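Local coordinates for catalase (Bacillus pumilus, PDB 4QOL), which breaks down hydrogen peroxide to water and oxygen at a haem iron and also shows peroxidase-like reactivity towards phenolic substrates, at the interface of chains A and B. Residues are numbered along the deposited sequence; one frame, centred on the assembly and turned at random. Chains: chain A/B, Catalase.

Contact 1: the interface of chains A and B. Residues chain A 367, 385-386, 395; chain B 9, 20-21.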
# COMPACT_ATOMS: atom_id res chain seq x y z
N ASN A 367 10.63 4.24 -21.38
CA ASN A 367 11.46 3.23 -20.73
C ASN A 367 11.11 2.97 -19.27
O ASN A 367 11.93 2.36 -18.57
CB ASN A 367 12.91 3.62 -20.90
CG ASN A 367 13.32 3.56 -22.39
OD1 ASN A 367 13.84 4.55 -23.02
ND2 ASN A 367 13.05 2.44 -23.00
N GLU A 385 17.79 4.68 -22.50
CA GLU A 385 18.13 5.59 -23.61
C GLU A 385 19.15 6.54 -23.04
O GLU A 385 18.96 7.06 -21.95
CB GLU A 385 16.86 6.37 -24.03
CG GLU A 385 16.90 7.15 -25.35
CD GLU A 385 17.63 8.47 -25.30
OE1 GLU A 385 18.28 8.82 -26.35
OE2 GLU A 385 17.57 9.18 -24.28
N PRO A 386 20.19 6.87 -23.80
CA PRO A 386 20.44 6.47 -25.23
C PRO A 386 20.77 4.98 -25.43
O PRO A 386 21.27 4.32 -24.51
CB PRO A 386 21.62 7.33 -25.60
CG PRO A 386 22.34 7.53 -24.36
CD PRO A 386 21.26 7.77 -23.32
N GLU A 395 13.70 10.87 -28.27
CA GLU A 395 13.22 12.24 -28.12
C GLU A 395 13.00 12.93 -29.48
O GLU A 395 13.55 12.50 -30.51
CB GLU A 395 14.20 13.07 -27.28
CG GLU A 395 15.47 13.42 -28.04
CD GLU A 395 16.59 13.95 -27.16
OE1 GLU A 395 17.48 14.65 -27.71
OE2 GLU A 395 16.64 13.72 -25.95
N LEU B 9 9.65 8.84 -27.95
CA LEU B 9 9.59 8.76 -26.50
C LEU B 9 8.54 9.72 -25.99
O LEU B 9 8.51 10.85 -26.41
CB LEU B 9 10.95 9.11 -25.90
CG LEU B 9 11.12 8.80 -24.41
CD1 LEU B 9 11.48 7.33 -24.25
CD2 LEU B 9 12.21 9.69 -23.80
N ASN B 20 15.13 14.19 -23.52
CA ASN B 20 15.31 13.16 -22.52
C ASN B 20 16.68 13.15 -21.89
O ASN B 20 17.04 12.17 -21.22
CB ASN B 20 14.99 11.82 -23.14
CG ASN B 20 14.80 10.72 -22.12
OD1 ASN B 20 14.16 10.92 -21.09
ND2 ASN B 20 15.46 9.59 -22.35
N GLN B 21 17.48 14.22 -22.10
CA GLN B 21 18.86 14.28 -21.57
C GLN B 21 19.03 15.26 -20.43
O GLN B 21 19.82 15.04 -19.53
CB GLN B 21 19.88 14.65 -22.69
CG GLN B 21 19.67 13.89 -24.02
CD GLN B 21 19.39 12.40 -23.86
OE1 GLN B 21 20.06 11.71 -23.08
NE2 GLN B 21 18.43 11.87 -24.61
O HOH W 1 14.38 7.06 -21.20
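The carboxylates of A:Glu385 and A:Glu395 meet the side-chain amides of B:Asn20 and B:Gln21, and the flat groups are all well turned from one another. On A:Glu385 one oxygen, OE2, does the work. Its syn lone pair, on the side of the other oxygen, takes the amide nitrogen NE2 of B:Gln21 at 2.8 Å, in a nearly straight bond (169° at H). On the anti side, tilted out of the carboxylate plane, the same oxygen accepts ND2 of B:Asn20 at 2.9 Å. Both amides keep this oxygen close to their own planes, although the B:Gln21 amide stands 68° from the carboxylate.

A:Glu395 is gripped differently. Its OE2 accepts the backbone N of B:Asn20 at 2.9 Å on its anti side, tilted out of the plane towards one face, and NE2 of B:Gln21, also at 2.9 Å, from above the opposite face. NE2 of B:Gln21 therefore bridges the two carboxylates, giving a bond to each, and the pair of acceptors fixes how its amide is rotated. The chain of B:Gln21 is bent at chi2 (-43°), which folds the amide back toward the glutamates. The chain of A:Glu395 runs extended beyond CG and crosses B:Gln21 at about a right angle.

Past this network, water 1 links OD1 of A:Asn367, 3.1 Å away, to ND2 of B:Asn20, 3.0 Å away, and CD1 of B:Leu9 rests near that same OD1 at 3.9 Å. CD of A:Pro386, which follows a cis peptide bond, passes obliquely near OE1 of B:Gln21.

Two acidic groups sharing one neutral amide donor would be expected to repel each other somewhat, and the hydrogen bonds from B:Asn20 and B:Gln21 probably offset this. The site fastens the N-terminal segment of chain B to loops of chain A, and so probably helps hold the two subunits together.

Contact 2: the interface of chains A and B. Residues chain A 10-12, 41-42, 45; chain B 364-366, 368.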
# COMPACT_ATOMS: atom_id res chain seq x y z
N THR A 10 -18.43 -17.71 -11.04
CA THR A 10 -17.15 -18.38 -10.88
C THR A 10 -16.35 -17.74 -9.75
O THR A 10 -16.57 -16.61 -9.37
CB THR A 10 -16.34 -18.31 -12.17
OG1 THR A 10 -15.83 -16.98 -12.36
CG2 THR A 10 -17.12 -18.74 -13.36
N THR A 11 -15.33 -18.45 -9.32
CA THR A 11 -14.26 -17.81 -8.55
C THR A 11 -13.37 -16.99 -9.52
O THR A 11 -13.51 -17.08 -10.75
CB THR A 11 -13.37 -18.87 -7.90
OG1 THR A 11 -12.62 -19.62 -8.87
CG2 THR A 11 -14.18 -19.83 -6.98
N ASN A 12 -12.39 -16.26 -8.98
CA ASN A 12 -11.39 -15.58 -9.79
C ASN A 12 -10.42 -16.48 -10.54
O ASN A 12 -9.73 -16.00 -11.44
CB ASN A 12 -10.65 -14.52 -8.98
CG ASN A 12 -11.56 -13.45 -8.46
OD1 ASN A 12 -12.58 -13.10 -9.08
ND2 ASN A 12 -11.23 -12.89 -7.29
N GLU A 41 -12.15 -16.06 -0.70
CA GLU A 41 -11.77 -15.16 -1.80
C GLU A 41 -12.76 -13.99 -1.89
O GLU A 41 -12.39 -12.85 -2.14
CB GLU A 41 -11.75 -15.94 -3.14
CG GLU A 41 -11.32 -15.12 -4.38
CD GLU A 41 -11.55 -15.87 -5.71
OE1 GLU A 41 -12.68 -15.86 -6.19
OE2 GLU A 41 -10.57 -16.23 -6.34
N LYS A 42 -14.06 -14.31 -1.76
CA LYS A 42 -15.14 -13.37 -1.90
C LYS A 42 -15.12 -12.36 -0.73
O LYS A 42 -15.14 -11.16 -0.99
CB LYS A 42 -16.47 -14.14 -1.99
CG LYS A 42 -17.68 -13.27 -2.21
CD LYS A 42 -18.93 -14.17 -2.12
CE LYS A 42 -20.25 -13.46 -2.34
NZ LYS A 42 -21.41 -14.40 -2.19
N HIS A 45 -11.84 -10.10 -1.05
CA HIS A 45 -11.89 -9.04 -2.03
C HIS A 45 -12.84 -7.93 -1.57
O HIS A 45 -12.56 -6.76 -1.72
CB HIS A 45 -12.28 -9.56 -3.43
CG HIS A 45 -12.07 -8.53 -4.47
ND1 HIS A 45 -11.00 -8.50 -5.36
CD2 HIS A 45 -12.81 -7.46 -4.74
CE1 HIS A 45 -11.09 -7.41 -6.11
NE2 HIS A 45 -12.17 -6.75 -5.75
N VAL B 364 -14.38 -15.78 -16.31
CA VAL B 364 -14.59 -15.32 -14.94
C VAL B 364 -15.82 -14.40 -14.95
O VAL B 364 -15.82 -13.38 -15.64
CB VAL B 364 -13.36 -14.58 -14.38
CG1 VAL B 364 -13.68 -14.02 -12.98
CG2 VAL B 364 -12.14 -15.53 -14.30
N HIS B 365 -16.82 -14.73 -14.12
CA HIS B 365 -18.01 -13.90 -13.96
C HIS B 365 -18.38 -13.95 -12.52
O HIS B 365 -18.76 -15.01 -12.01
CB HIS B 365 -19.21 -14.40 -14.80
CG HIS B 365 -18.91 -14.54 -16.29
ND1 HIS B 365 -18.61 -13.47 -17.10
CD2 HIS B 365 -18.86 -15.63 -17.08
CE1 HIS B 365 -18.39 -13.90 -18.34
NE2 HIS B 365 -18.51 -15.21 -18.34
N ASN B 366 -18.32 -12.82 -11.86
CA ASN B 366 -18.81 -12.79 -10.49
C ASN B 366 -19.21 -11.40 -10.03
O ASN B 366 -19.19 -10.46 -10.82
CB ASN B 366 -17.87 -13.54 -9.55
CG ASN B 366 -16.51 -12.92 -9.45
OD1 ASN B 366 -16.39 -11.71 -9.32
ND2 ASN B 366 -15.47 -13.77 -9.41
N GLN B 368 -17.83 -9.66 -7.45
CA GLN B 368 -16.77 -8.90 -6.83
C GLN B 368 -16.56 -7.59 -7.55
O GLN B 368 -16.88 -7.46 -8.75
CB GLN B 368 -15.48 -9.71 -6.77
CG GLN B 368 -15.61 -11.04 -6.05
CD GLN B 368 -14.31 -11.82 -6.03
OE1 GLN B 368 -13.19 -11.24 -6.11
NE2 GLN B 368 -14.43 -13.16 -5.98
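Two loops and a helix meet here: the N-terminal loop of chain A, residues 10-12, lies against the loop 364-368 of chain B, with helix 37-46 of chain A beside it. A:Thr10 pairs with B:His365 through backbone N to O at 2.9 Å, and its hydroxyl OG1 accepts the backbone N of B:His365 at 3.0 Å. That hydroxyl sits between the backbone N and the carbonyl carbon (chi1 73°), where it also donates to O of A:Thr11.

ND2 of B:Asn366 gives two bonds, both close to its amide plane: to the backbone O of A:Thr10, and to the side-chain OD1 of A:Asn12 at 3.0 Å. Each acceptor is met from above its carbonyl plane. The other end of the A:Asn12 amide, ND2, reaches OE1 of B:Gln368 at 2.8 Å. These two side chains come tip to tip with their amides turned 65° apart.

B:Gln368 runs extended beyond CG (chi2 179°) and carries its amide up to the helix. There NE2 approaches OE1 of A:Glu41 at 3.2 Å from above the carboxylate plane, while the syn lone pair of that oxygen takes the backbone N of A:Asn12 at 2.8 Å. A:Glu41 thus ties the N-terminal loop to its own helix as well as to the partner. CB of A:His45 packs beside OE1 of B:Gln368 at 3.3 Å, and behind them the backbone of A:Lys42 helps wall in the amide.

In the fold, this patch lies where the N-terminal loop of one subunit, backed by helix 37-46, rests on the loop of the other that follows the short 3-10 helix 356-358.

Contact 1 and contact 2 lie about 41 Å apart, measured between the centres of their C-alpha atoms, on one two-fold interface, so each recurs with the chains exchanged. Both involve an N-terminal segment of one subunit. Contact 2 sets it on the 364-368 stretch of the other, whereas contact 1 rests mainly on A:Glu385 and A:Glu395, with A:Asn367 of that stretch at its margin. B:Leu9 and A:Thr10 are sequence neighbours with the chains reversed. Each subunit thus extends its N-terminal region onto its partner while receiving the partner's. Such exchange probably steadies this pair within the deposited tetramer, the usual assembly of haem catalases.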